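Local coordinates for protein decaprenyl diphosphate synthase (Rhodobacter capsulatus, PDB 3MZV) that probably builds, with magnesium as cofactor, a long all-trans prenyl diphosphate from farnesyl and isopentenyl diphosphates, the precursor of the side chain of isoprenoid quinones, at residues R55-L60 / A182-A187; D210-A215 / D323-V328; M138-I143 / T188-I193; E83-A88 / R127-M132; T89-D94 / V118-Y123. All coordinates share one frame; numbering follows the deposited sequence.

Contact 1. Residues R55-L60 / A182-A187; sequences RLRPML and ALFSAA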
# COMPACT_ATOMS: atom_id res chain seq x y z
N ARG B 55 -9.17 -11.67 15.22
CA ARG B 55 -7.86 -11.10 15.54
C ARG B 55 -6.82 -12.18 15.82
O ARG B 55 -6.01 -12.00 16.71
CB ARG B 55 -7.95 -10.17 16.74
CG ARG B 55 -9.24 -9.36 16.84
CD ARG B 55 -9.10 -7.93 16.42
NE ARG B 55 -8.57 -7.11 17.50
CZ ARG B 55 -7.50 -6.32 17.42
NH1 ARG B 55 -6.80 -6.18 16.29
NH2 ARG B 55 -7.14 -5.63 18.47
N LEU B 56 -6.85 -13.27 15.06
CA LEU B 56 -5.88 -14.35 15.25
C LEU B 56 -4.47 -13.83 14.99
O LEU B 56 -3.52 -14.26 15.65
CB LEU B 56 -6.09 -15.50 14.27
CG LEU B 56 -7.15 -16.56 14.53
CD1 LEU B 56 -6.92 -17.76 13.62
CD2 LEU B 56 -7.11 -16.97 16.00
N ARG B 57 -4.33 -12.97 13.99
CA ARG B 57 -3.00 -12.60 13.51
C ARG B 57 -2.20 -11.82 14.55
O ARG B 57 -1.10 -12.24 14.85
CB ARG B 57 -3.07 -11.93 12.14
CG ARG B 57 -3.65 -12.86 11.05
CD ARG B 57 -4.05 -12.04 9.85
NE ARG B 57 -4.63 -12.79 8.74
CZ ARG B 57 -5.90 -13.18 8.66
NH1 ARG B 57 -6.73 -13.00 9.66
NH2 ARG B 57 -6.32 -13.82 7.58
N PRO B 58 -2.73 -10.74 15.13
CA PRO B 58 -1.93 -10.14 16.18
C PRO B 58 -1.72 -11.04 17.39
O PRO B 58 -0.67 -10.97 18.02
CB PRO B 58 -2.73 -8.89 16.56
CG PRO B 58 -4.13 -9.19 16.09
CD PRO B 58 -3.90 -9.90 14.83
N MET B 59 -2.71 -11.90 17.72
CA MET B 59 -2.52 -12.84 18.82
C MET B 59 -1.35 -13.76 18.60
O MET B 59 -0.69 -14.18 19.56
CB MET B 59 -3.76 -13.71 19.10
CG MET B 59 -4.92 -12.95 19.51
SD MET B 59 -6.20 -14.02 20.31
CE MET B 59 -6.82 -12.65 21.23
N LEU B 60 -1.14 -14.14 17.36
CA LEU B 60 -0.08 -15.07 17.01
C LEU B 60 1.27 -14.44 17.33
O LEU B 60 2.19 -15.13 17.80
CB LEU B 60 -0.15 -15.48 15.54
CG LEU B 60 -1.16 -16.60 15.19
CD1 LEU B 60 -1.05 -16.96 13.71
CD2 LEU B 60 -0.93 -17.84 15.99
N ALA B 182 1.37 -16.33 4.45
CA ALA B 182 2.57 -15.51 4.60
C ALA B 182 2.46 -14.57 5.77
O ALA B 182 3.45 -14.37 6.45
CB ALA B 182 2.89 -14.75 3.32
N LEU B 183 1.29 -14.01 6.02
CA LEU B 183 1.14 -13.12 7.15
C LEU B 183 1.07 -13.85 8.47
O LEU B 183 1.54 -13.32 9.49
CB LEU B 183 -0.03 -12.15 6.98
CG LEU B 183 -0.19 -10.96 7.93
CD1 LEU B 183 1.09 -10.08 7.92
CD2 LEU B 183 -1.48 -10.14 7.59
N PHE B 184 0.47 -15.04 8.48
CA PHE B 184 0.46 -15.87 9.71
C PHE B 184 1.88 -16.29 10.07
O PHE B 184 2.28 -16.20 11.22
CB PHE B 184 -0.32 -17.20 9.51
CG PHE B 184 -1.79 -17.12 9.66
CD1 PHE B 184 -2.54 -16.29 8.89
CD2 PHE B 184 -2.44 -18.03 10.47
CE1 PHE B 184 -3.94 -16.29 8.99
CE2 PHE B 184 -3.82 -18.04 10.55
CZ PHE B 184 -4.56 -17.14 9.84
N SER B 185 2.65 -16.77 9.10
CA SER B 185 4.03 -17.16 9.34
C SER B 185 4.94 -15.98 9.74
O SER B 185 5.78 -16.14 10.64
CB SER B 185 4.66 -17.92 8.16
OG SER B 185 4.66 -17.24 6.92
N ALA B 186 4.78 -14.85 9.07
CA ALA B 186 5.48 -13.61 9.48
C ALA B 186 5.14 -13.25 10.92
O ALA B 186 6.04 -12.88 11.72
CB ALA B 186 5.14 -12.40 8.50
N ALA B 187 3.86 -13.31 11.27
CA ALA B 187 3.39 -12.93 12.60
C ALA B 187 4.09 -13.72 13.70
O ALA B 187 4.54 -13.13 14.69
CB ALA B 187 1.83 -13.07 12.76
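Arg-57 and Phe-184 make the main meeting between helices 56-67 and 169-194, whose short segments run roughly parallel, 26° apart. The arginine can be traced outward from its CB, where the chain turns with CG anti to the carbonyl carbon (chi1 -62°) and then runs extended as far as NE, along the gap between the two helices. CG comes 4.0 Å from CE1 of Phe-184. CD turns to another partner, the CD2 methyl of Leu-183 at 3.9 Å, and the two side chains cross at about a right angle. NE returns to Phe-184, 3.6 Å from its CE1, and both CZ and NH2 of Arg-57 also have that ring carbon as their nearest atom here. Thus CE1 sits over one face of the guanidinium while NH2 lies in the plane of the ring at its edge. With the two planes 74° apart, this is not a flat stack. Further along, Leu-60 brings CD1 to 3.7 Å from Phe-184 CD2, and its CB faces the methyl of Ala-187. That same methyl stands 3.7 Å from the carbonyl O of Arg-57. His-86 and Phe-216 also touch the arginine. This is close helix packing in the all-helical fold of the FPP/GGPP synthase family, and Arg-57 belongs to its Gly-Gly-Lys-Arg-Leu-Arg signature, which in relatives helps bind isopentenyl diphosphate.

Contact 2. Residues D210-A215 / D323-V328; sequences DALGIA and DLADYV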
# COMPACT_ATOMS: atom_id res chain seq x y z
N ASP B 210 2.89 -20.86 9.10
CA ASP B 210 2.68 -21.20 7.69
C ASP B 210 1.63 -22.30 7.54
O ASP B 210 0.68 -22.16 6.81
CB ASP B 210 4.02 -21.66 7.07
CG ASP B 210 3.90 -22.16 5.65
OD1 ASP B 210 3.60 -21.36 4.72
OD2 ASP B 210 4.15 -23.37 5.44
N ALA B 211 1.81 -23.39 8.27
CA ALA B 211 0.84 -24.50 8.23
C ALA B 211 -0.57 -24.09 8.71
O ALA B 211 -1.60 -24.48 8.15
CB ALA B 211 1.38 -25.70 9.07
N LEU B 212 -0.65 -23.36 9.81
CA LEU B 212 -1.94 -22.94 10.31
C LEU B 212 -2.65 -22.06 9.30
O LEU B 212 -3.88 -22.12 9.18
CB LEU B 212 -1.81 -22.22 11.66
CG LEU B 212 -3.03 -21.87 12.52
CD1 LEU B 212 -3.53 -23.09 13.22
CD2 LEU B 212 -2.60 -20.77 13.53
N GLY B 213 -1.91 -21.15 8.66
CA GLY B 213 -2.51 -20.22 7.71
C GLY B 213 -3.01 -20.94 6.46
O GLY B 213 -4.11 -20.66 5.97
N ILE B 214 -2.21 -21.90 5.98
CA ILE B 214 -2.64 -22.78 4.92
C ILE B 214 -3.94 -23.51 5.31
O ILE B 214 -4.91 -23.41 4.58
CB ILE B 214 -1.57 -23.76 4.52
CG1 ILE B 214 -0.45 -23.04 3.81
CG2 ILE B 214 -2.19 -24.86 3.55
CD1 ILE B 214 0.82 -23.82 3.74
N ALA B 215 -3.98 -24.14 6.48
CA ALA B 215 -5.20 -24.79 6.97
C ALA B 215 -6.34 -23.84 7.01
O ALA B 215 -7.44 -24.16 6.62
CB ALA B 215 -4.98 -25.44 8.39
N ASP B 323 -4.09 -26.18 20.73
CA ASP B 323 -5.56 -26.18 20.68
C ASP B 323 -6.03 -25.26 19.55
O ASP B 323 -7.06 -25.51 18.93
CB ASP B 323 -6.20 -25.67 21.98
CG ASP B 323 -6.03 -26.61 23.15
OD1 ASP B 323 -5.86 -27.81 22.96
OD2 ASP B 323 -6.11 -26.12 24.29
N LEU B 324 -5.31 -24.19 19.29
CA LEU B 324 -5.74 -23.29 18.24
C LEU B 324 -5.72 -24.01 16.86
O LEU B 324 -6.56 -23.73 15.99
CB LEU B 324 -4.91 -22.04 18.22
CG LEU B 324 -5.27 -20.95 17.22
CD1 LEU B 324 -6.66 -20.35 17.47
CD2 LEU B 324 -4.16 -19.87 17.24
N ALA B 325 -4.78 -24.93 16.66
CA ALA B 325 -4.76 -25.68 15.41
C ALA B 325 -5.99 -26.54 15.27
O ALA B 325 -6.55 -26.59 14.17
CB ALA B 325 -3.50 -26.53 15.30
N ASP B 326 -6.43 -27.17 16.37
CA ASP B 326 -7.70 -27.90 16.38
C ASP B 326 -8.85 -26.95 16.03
O ASP B 326 -9.66 -27.22 15.15
CB ASP B 326 -7.96 -28.58 17.74
CG ASP B 326 -7.13 -29.85 17.94
OD1 ASP B 326 -6.73 -30.50 16.94
OD2 ASP B 326 -6.87 -30.23 19.09
N TYR B 327 -8.89 -25.82 16.72
CA TYR B 327 -9.91 -24.78 16.53
C TYR B 327 -10.06 -24.34 15.07
O TYR B 327 -11.17 -24.30 14.61
CB TYR B 327 -9.60 -23.56 17.38
CG TYR B 327 -10.46 -22.34 17.10
CD1 TYR B 327 -11.78 -22.26 17.56
CD2 TYR B 327 -9.95 -21.28 16.37
CE1 TYR B 327 -12.56 -21.12 17.30
CE2 TYR B 327 -10.73 -20.15 16.09
CZ TYR B 327 -12.02 -20.09 16.57
OH TYR B 327 -12.76 -18.97 16.28
N VAL B 328 -8.96 -24.13 14.36
CA VAL B 328 -9.01 -23.63 12.97
C VAL B 328 -9.82 -24.60 12.08
O VAL B 328 -10.48 -24.14 11.14
CB VAL B 328 -7.59 -23.36 12.40
CG1 VAL B 328 -7.62 -23.33 10.86
CG2 VAL B 328 -7.03 -22.05 12.96
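In the all-helical prenyl synthase fold, helix 199-224, which carries the second aspartate-rich motif of the family toward its C-terminal end, is flanked by the late helix 316-328, and Leu-212 meets Ala-325 and Val-328 where they pack. The two segments run nearly parallel, at 18°, with axes 10.1 Å apart. Leu-212 does most of the bridging. Its CG is anti to the backbone N (chi1 -170°), which carries the branched end across to the other helix. There the two methyls part: CD1 settles 3.6 Å from the CA of Ala-325 and also meets CG2 of Val-328 at 3.7 Å, while CD2 faces CD2 of Leu-324, the two leucines crossing at about a right angle. An alanine in place of Leu-212 would probably open a gap beside Ala-325, leave the CG2 methyl of Val-328 without its mate and take one neighbour from the CD2 methyl of Leu-324. Leu-60 of helix 56-67 packs on both leucines, so a third helix joins here. Nothing polar crosses between the segments; the contact is wholly apolar and buried. One turn further on, the other branch of Val-328 takes over, its CG1 lying 4.2 Å from CB of Ala-215.

Contact 3. Residues M138-I143 / T188-I193; sequences MRVMEI and TEVGGI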
# COMPACT_ATOMS: atom_id res chain seq x y z
N MET B 138 15.77 -4.10 12.33
CA MET B 138 15.67 -4.16 10.88
C MET B 138 15.20 -5.54 10.39
O MET B 138 14.46 -5.62 9.44
CB MET B 138 17.00 -3.74 10.19
CG MET B 138 18.21 -4.66 10.17
SD MET B 138 19.79 -3.84 9.48
CE MET B 138 19.87 -4.50 7.79
N ARG B 139 15.63 -6.61 11.03
CA ARG B 139 15.26 -7.93 10.60
C ARG B 139 13.73 -8.15 10.55
O ARG B 139 13.24 -8.65 9.53
CB ARG B 139 15.91 -9.00 11.50
CG ARG B 139 15.65 -10.37 11.04
CD ARG B 139 16.45 -11.41 11.87
NE ARG B 139 16.05 -12.78 11.53
CZ ARG B 139 16.31 -13.85 12.29
NH1 ARG B 139 16.96 -13.70 13.42
NH2 ARG B 139 15.90 -15.06 11.92
N VAL B 140 12.98 -7.76 11.59
CA VAL B 140 11.54 -7.99 11.60
C VAL B 140 10.84 -7.07 10.58
O VAL B 140 9.82 -7.41 9.96
CB VAL B 140 10.91 -7.87 13.04
CG1 VAL B 140 11.56 -8.91 13.95
CG2 VAL B 140 11.09 -6.46 13.64
N MET B 141 11.41 -5.91 10.37
CA MET B 141 10.91 -5.01 9.37
C MET B 141 11.05 -5.60 7.98
O MET B 141 10.13 -5.49 7.19
CB MET B 141 11.66 -3.65 9.40
CG MET B 141 11.40 -2.83 10.66
SD MET B 141 12.15 -1.13 10.63
CE MET B 141 11.17 -0.31 9.36
N GLU B 142 12.21 -6.16 7.66
CA GLU B 142 12.40 -6.79 6.38
C GLU B 142 11.40 -7.95 6.19
O GLU B 142 10.84 -8.12 5.12
CB GLU B 142 13.86 -7.29 6.25
CG GLU B 142 14.27 -7.86 4.88
CD GLU B 142 13.76 -9.27 4.52
OE1 GLU B 142 13.46 -10.09 5.40
OE2 GLU B 142 13.68 -9.55 3.31
N ILE B 143 11.17 -8.73 7.24
CA ILE B 143 10.23 -9.84 7.18
C ILE B 143 8.80 -9.39 6.91
O ILE B 143 8.11 -9.99 6.09
CB ILE B 143 10.30 -10.63 8.52
CG1 ILE B 143 11.62 -11.45 8.52
CG2 ILE B 143 9.04 -11.52 8.74
CD1 ILE B 143 11.95 -12.24 9.79
N THR B 188 4.16 -15.04 13.54
CA THR B 188 4.75 -15.88 14.55
C THR B 188 6.26 -15.73 14.54
O THR B 188 6.85 -15.60 15.60
CB THR B 188 4.35 -17.38 14.38
OG1 THR B 188 4.62 -17.79 13.05
CG2 THR B 188 2.87 -17.54 14.66
N GLU B 189 6.85 -15.72 13.36
CA GLU B 189 8.28 -15.59 13.21
C GLU B 189 8.83 -14.32 13.90
O GLU B 189 9.83 -14.37 14.58
CB GLU B 189 8.63 -15.52 11.73
CG GLU B 189 10.14 -15.51 11.42
CD GLU B 189 10.52 -15.51 9.92
OE1 GLU B 189 9.78 -14.97 9.09
OE2 GLU B 189 11.59 -16.07 9.60
N VAL B 190 8.16 -13.18 13.70
CA VAL B 190 8.66 -11.91 14.25
C VAL B 190 8.53 -11.89 15.74
O VAL B 190 9.31 -11.26 16.41
CB VAL B 190 8.05 -10.65 13.63
CG1 VAL B 190 8.41 -10.60 12.17
CG2 VAL B 190 6.57 -10.55 13.89
N GLY B 191 7.54 -12.61 16.28
CA GLY B 191 7.43 -12.72 17.73
C GLY B 191 8.60 -13.52 18.33
O GLY B 191 9.12 -13.19 19.40
N GLY B 192 8.96 -14.63 17.69
CA GLY B 192 10.17 -15.34 18.08
C GLY B 192 11.43 -14.48 17.99
O GLY B 192 12.31 -14.53 18.86
N ILE B 193 11.55 -13.70 16.94
CA ILE B 193 12.77 -12.88 16.74
C ILE B 193 12.87 -11.77 17.75
O ILE B 193 13.92 -11.54 18.33
CB ILE B 193 12.84 -12.29 15.31
CG1 ILE B 193 13.04 -13.44 14.32
CG2 ILE B 193 13.91 -11.17 15.21
CD1 ILE B 193 12.87 -13.06 12.82
O HOH W 1 14.17 -15.38 9.63
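Ile-143 and Ile-193 reach toward each other tip to tip, their CD1 methyls 3.3 Å apart, a separation tighter than usual for two carbons. Valines slide past their partners instead. Val-140 runs by Ile-193 in the opposite direction with CG1 3.5 Å from its CG2, and Val-190 does the same beside Ile-143, placing CG1 3.6 Å from the CG2 branch. Between these, CB of Val-140 rests against CG1 of Val-190. In both valines CG1 stands anti to the carbonyl carbon (chi1 -60° in Val-140), and this is the methyl each presents across the gap. Such close interdigitation of branched side chains comes from two consecutive helices of the all-alpha prenyl synthase fold, 138-161 and 169-194, whose segments here are antiparallel at 178°. Toward the outer side, Arg-139 lies extended and crosses Ile-193 obliquely, so that the isoleucine CD1 sits over one face of the guanidinium, 3.4 Å from NE. Glu-189, also extended, crosses Ile-143 and brings OE1 3.5 Å from its CG2. The two charged groups do not touch directly. A water in the plane of the guanidinium, at its edge, accepts from Arg-139 NH2 at 2.9 Å and donates to Glu-189 OE2 at 2.7 Å. Arg-139 NH2 has its direct ionic partner in Glu-199, which forms a salt bridge with it.

Contact 4. Residues E83-A88 / R127-M132; sequences EFIHTA and RSFQLM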
# COMPACT_ATOMS: atom_id res chain seq x y z
N GLU B 83 -1.65 -6.43 12.31
CA GLU B 83 -3.04 -6.13 12.15
C GLU B 83 -3.28 -5.00 11.16
O GLU B 83 -4.24 -5.08 10.38
CB GLU B 83 -3.66 -5.76 13.47
CG GLU B 83 -5.18 -5.72 13.36
CD GLU B 83 -5.85 -7.07 13.38
OE1 GLU B 83 -5.37 -8.04 12.73
OE2 GLU B 83 -6.91 -7.16 14.04
N PHE B 84 -2.45 -3.95 11.21
CA PHE B 84 -2.53 -2.87 10.20
C PHE B 84 -2.37 -3.44 8.78
O PHE B 84 -3.11 -3.06 7.86
CB PHE B 84 -1.47 -1.80 10.44
CG PHE B 84 -1.85 -0.75 11.48
CD1 PHE B 84 -3.05 -0.09 11.42
CD2 PHE B 84 -0.94 -0.39 12.46
CE1 PHE B 84 -3.36 0.92 12.34
CE2 PHE B 84 -1.21 0.63 13.35
CZ PHE B 84 -2.44 1.28 13.29
N ILE B 85 -1.40 -4.31 8.58
CA ILE B 85 -1.18 -4.91 7.28
C ILE B 85 -2.40 -5.73 6.84
O ILE B 85 -2.87 -5.61 5.69
CB ILE B 85 0.11 -5.78 7.25
CG1 ILE B 85 1.35 -4.87 7.39
CG2 ILE B 85 0.20 -6.57 5.98
CD1 ILE B 85 2.62 -5.65 7.75
N HIS B 86 -2.96 -6.51 7.75
CA HIS B 86 -4.14 -7.30 7.43
C HIS B 86 -5.27 -6.36 7.05
O HIS B 86 -5.95 -6.61 6.06
CB HIS B 86 -4.52 -8.20 8.59
CG HIS B 86 -5.79 -8.95 8.40
ND1 HIS B 86 -5.97 -9.86 7.39
CD2 HIS B 86 -6.94 -8.96 9.12
CE1 HIS B 86 -7.18 -10.38 7.48
NE2 HIS B 86 -7.79 -9.85 8.52
N THR B 87 -5.46 -5.29 7.82
CA THR B 87 -6.56 -4.39 7.59
C THR B 87 -6.42 -3.69 6.23
O THR B 87 -7.39 -3.56 5.47
CB THR B 87 -6.71 -3.36 8.74
OG1 THR B 87 -6.87 -4.04 10.00
CG2 THR B 87 -7.88 -2.46 8.53
N ALA B 88 -5.22 -3.18 5.95
CA ALA B 88 -4.92 -2.57 4.65
C ALA B 88 -5.20 -3.53 3.53
O ALA B 88 -5.78 -3.11 2.51
CB ALA B 88 -3.38 -2.08 4.58
N ARG B 127 1.81 4.00 8.11
CA ARG B 127 1.89 4.19 9.53
C ARG B 127 2.42 2.94 10.24
O ARG B 127 3.12 3.05 11.24
CB ARG B 127 0.49 4.54 10.07
CG ARG B 127 0.02 5.94 9.61
CD ARG B 127 0.26 7.12 10.54
NE ARG B 127 1.45 7.86 10.19
CZ ARG B 127 1.60 9.17 9.94
NH1 ARG B 127 2.81 9.58 9.64
NH2 ARG B 127 0.63 10.10 9.99
N SER B 128 2.07 1.78 9.74
CA SER B 128 2.54 0.57 10.35
C SER B 128 4.04 0.41 10.21
O SER B 128 4.69 -0.05 11.15
CB SER B 128 1.78 -0.65 9.85
OG SER B 128 2.25 -1.18 8.63
N PHE B 129 4.60 0.76 9.04
CA PHE B 129 6.05 0.73 8.92
C PHE B 129 6.74 1.82 9.72
O PHE B 129 7.79 1.58 10.27
CB PHE B 129 6.48 0.62 7.47
CG PHE B 129 6.41 -0.78 7.02
CD1 PHE B 129 5.20 -1.31 6.67
CD2 PHE B 129 7.54 -1.62 7.11
CE1 PHE B 129 5.09 -2.63 6.32
CE2 PHE B 129 7.44 -2.93 6.75
CZ PHE B 129 6.20 -3.44 6.36
N GLN B 130 6.14 2.99 9.82
CA GLN B 130 6.68 4.04 10.65
C GLN B 130 6.78 3.54 12.08
O GLN B 130 7.84 3.70 12.72
CB GLN B 130 5.80 5.29 10.57
CG GLN B 130 6.39 6.48 11.24
CD GLN B 130 5.43 7.65 11.25
OE1 GLN B 130 4.19 7.47 11.17
NE2 GLN B 130 5.97 8.84 11.37
N LEU B 131 5.70 2.92 12.55
CA LEU B 131 5.64 2.35 13.88
C LEU B 131 6.76 1.32 14.13
O LEU B 131 7.42 1.37 15.18
CB LEU B 131 4.28 1.70 14.07
CG LEU B 131 4.02 0.91 15.37
CD1 LEU B 131 4.27 1.78 16.58
CD2 LEU B 131 2.64 0.37 15.37
N MET B 132 7.02 0.45 13.13
CA MET B 132 8.04 -0.58 13.28
C MET B 132 9.43 -0.05 13.54
O MET B 132 10.21 -0.73 14.19
CB MET B 132 8.05 -1.47 12.05
CG MET B 132 6.91 -2.40 12.02
SD MET B 132 6.84 -3.34 13.51
CE MET B 132 8.46 -4.08 13.33
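CB of Phe-84 sits 3.5 Å from CB of Ser-128, at the point where the antiparallel helices 74-96 and 114-133 come nearest in this contact. The small serine lets the start of the phenylalanine side chain press in, while further out the ring has the CD2 methyl of Leu-131 near its plane, 4.4 Å from CE2. On the other flank, Ile-85 spans two partners: its CG1 lies 4.0 Å from Ser-128 OG, and its CD1 approaches CE1 of Phe-129 at 4.2 Å. Ser-128 holds its hydroxyl between the backbone N and the carbonyl carbon (chi1 83°), where OG is hydrogen-bonded to the carbonyl O of Phe-125 one turn back in its own helix. A second shell lies beyond. The ring of Phe-129 meets Phe-125 and also the Phe-129 ring of the second subunit. Arg-127 NE bonds Gln-130 OE1 at 2.9 Å, and Gln-130 NE2 in turn bonds Glu-142 of the second subunit. Helix 19-32 covers Phe-84 and Leu-131. No hydrogen bond joins the two segments; the serine hydroxyl is satisfied within its own helix, so what crosses is van der Waals packing, while Gln-130, on another side of 127-132, gives its hydrogen bond to the second subunit of this prenyl synthase dimer.

Contact 5. Residues T89-D94 / V118-Y123; sequences TLLHDD and VLVGDY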
# COMPACT_ATOMS: atom_id res chain seq x y z
N THR B 89 -4.79 -4.80 3.69
CA THR B 89 -5.02 -5.87 2.69
C THR B 89 -6.52 -6.07 2.40
O THR B 89 -6.97 -6.18 1.24
CB THR B 89 -4.35 -7.20 3.11
OG1 THR B 89 -2.92 -7.02 3.13
CG2 THR B 89 -4.70 -8.29 2.06
N LEU B 90 -7.31 -6.07 3.48
CA LEU B 90 -8.77 -6.23 3.34
C LEU B 90 -9.37 -5.06 2.61
O LEU B 90 -10.20 -5.26 1.74
CB LEU B 90 -9.45 -6.36 4.71
CG LEU B 90 -9.11 -7.63 5.46
CD1 LEU B 90 -9.82 -7.59 6.82
CD2 LEU B 90 -9.46 -8.92 4.71
N LEU B 91 -8.98 -3.84 2.96
CA LEU B 91 -9.52 -2.66 2.30
C LEU B 91 -9.26 -2.72 0.80
O LEU B 91 -10.13 -2.36 -0.00
CB LEU B 91 -8.94 -1.37 2.86
CG LEU B 91 -9.50 -0.86 4.18
CD1 LEU B 91 -8.55 0.08 4.86
CD2 LEU B 91 -10.91 -0.20 3.94
N HIS B 92 -8.02 -3.12 0.44
CA HIS B 92 -7.60 -3.24 -0.98
C HIS B 92 -8.25 -4.45 -1.72
O HIS B 92 -8.61 -4.31 -2.88
CB HIS B 92 -6.05 -3.27 -1.07
CG HIS B 92 -5.41 -1.94 -0.81
ND1 HIS B 92 -4.09 -1.66 -1.12
CD2 HIS B 92 -5.93 -0.80 -0.30
CE1 HIS B 92 -3.83 -0.40 -0.82
NE2 HIS B 92 -4.93 0.15 -0.32
N ASP B 93 -8.45 -5.57 -1.05
CA ASP B 93 -9.12 -6.74 -1.65
C ASP B 93 -10.56 -6.38 -2.04
O ASP B 93 -11.06 -6.93 -3.01
CB ASP B 93 -9.08 -7.97 -0.67
CG ASP B 93 -9.24 -9.37 -1.39
OD1 ASP B 93 -8.97 -9.59 -2.60
OD2 ASP B 93 -9.65 -10.32 -0.67
N ASP B 94 -11.19 -5.44 -1.33
CA ASP B 94 -12.58 -5.04 -1.59
C ASP B 94 -12.71 -4.02 -2.72
O ASP B 94 -13.75 -3.96 -3.37
CB ASP B 94 -13.21 -4.41 -0.34
CG ASP B 94 -13.58 -5.43 0.75
OD1 ASP B 94 -13.61 -6.65 0.47
OD2 ASP B 94 -13.87 -5.01 1.89
N VAL B 118 -8.67 2.66 -0.99
CA VAL B 118 -7.29 2.53 -1.43
C VAL B 118 -6.41 3.40 -0.58
O VAL B 118 -5.40 2.95 -0.08
CB VAL B 118 -7.09 2.88 -2.92
CG1 VAL B 118 -5.60 2.81 -3.26
CG2 VAL B 118 -7.88 1.92 -3.80
N LEU B 119 -6.78 4.65 -0.40
CA LEU B 119 -5.94 5.61 0.26
C LEU B 119 -5.89 5.36 1.76
O LEU B 119 -4.84 5.57 2.41
CB LEU B 119 -6.42 7.00 -0.06
CG LEU B 119 -6.25 7.40 -1.53
CD1 LEU B 119 -6.99 8.67 -1.79
CD2 LEU B 119 -4.79 7.52 -1.88
N VAL B 120 -6.97 4.86 2.33
CA VAL B 120 -6.94 4.53 3.76
C VAL B 120 -6.05 3.33 4.00
O VAL B 120 -5.23 3.37 4.89
CB VAL B 120 -8.36 4.32 4.34
CG1 VAL B 120 -8.27 3.69 5.73
CG2 VAL B 120 -9.06 5.67 4.40
N GLY B 121 -6.15 2.31 3.17
CA GLY B 121 -5.25 1.18 3.27
C GLY B 121 -3.80 1.64 3.13
O GLY B 121 -2.90 1.16 3.84
N ASP B 122 -3.54 2.56 2.20
CA ASP B 122 -2.14 3.05 2.06
C ASP B 122 -1.62 3.78 3.33
O ASP B 122 -0.46 3.61 3.78
CB ASP B 122 -2.01 4.00 0.85
CG ASP B 122 -2.16 3.29 -0.51
OD1 ASP B 122 -2.03 2.09 -0.56
OD2 ASP B 122 -2.38 3.99 -1.52
N TYR B 123 -2.48 4.63 3.88
CA TYR B 123 -2.19 5.33 5.12
C TYR B 123 -1.83 4.38 6.25
O TYR B 123 -0.84 4.61 6.93
CB TYR B 123 -3.38 6.20 5.55
CG TYR B 123 -3.03 7.17 6.68
CD1 TYR B 123 -2.25 8.30 6.44
CD2 TYR B 123 -3.44 6.91 7.99
CE1 TYR B 123 -1.94 9.19 7.46
CE2 TYR B 123 -3.13 7.82 9.02
CZ TYR B 123 -2.38 8.93 8.75
OH TYR B 123 -2.06 9.84 9.76
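His-92 reaches across to the carbonyl O of Val-118, which its NE2 donates to at 2.8 Å with an N-H...O angle of 159°. CG is anti to the carbonyl carbon (chi1 -73°), swinging the ring over to helix 114-133. There the acceptor lies near the ring plane and NE2 uses a lone pair of an oxygen that also takes the helical N-H of Asp-122. Gly-121, with no side chain, lets NE2 of His-92 come within 3.7 Å of its CA. Asp-122 turns its carboxylate almost perpendicular to the imidazole, OD1 3.1 Å from CE1 of His-92, at the ring edge. The other ring nitrogen, ND1, bonds Asp-122 OD2 of the second subunit, and the reciprocal bond is made there. A phenylalanine in place of His-92 would probably leave that carboxylate of the second subunit without its mate and the Val-118 oxygen with one donor fewer. Leu-91, folded the same way (chi1 -79°), lays CD1 3.7 Å from CG1 of Val-120. Asp-93 and Asp-94 open the family's first aspartate-rich motif, which in relatives binds magnesium. Around this antiparallel pair, helix 40-49 packs on Leu-91 and Val-120, helix 138-161 on Thr-89 and Asp-93, and Asp-94 forms a salt bridge with Arg-102 of strand 101-102.

Contacts 1 and 2 are buried near the middle of the chain and touch through Leu-56, Leu-60, Phe-184 and Leu-324; contact 1 adds an arginine to its hydrocarbon packing, whereas contact 2 is purely apolar. Contact 3 shares helix 169-194 with contact 1 but lies farther out, about 18 Å from the chain centre, partly exposed, and there water and charge border the aliphatic layer. Contacts 4 and 5 fasten the same antiparallel helices, 74-96 and 114-133, one after the other. Both are buried against the second subunit, yet contact 4 is joined by packing alone and contact 5 by a hydrogen bond. The Arg-55 to Glu-83 salt bridge ties contact 1 to contact 4.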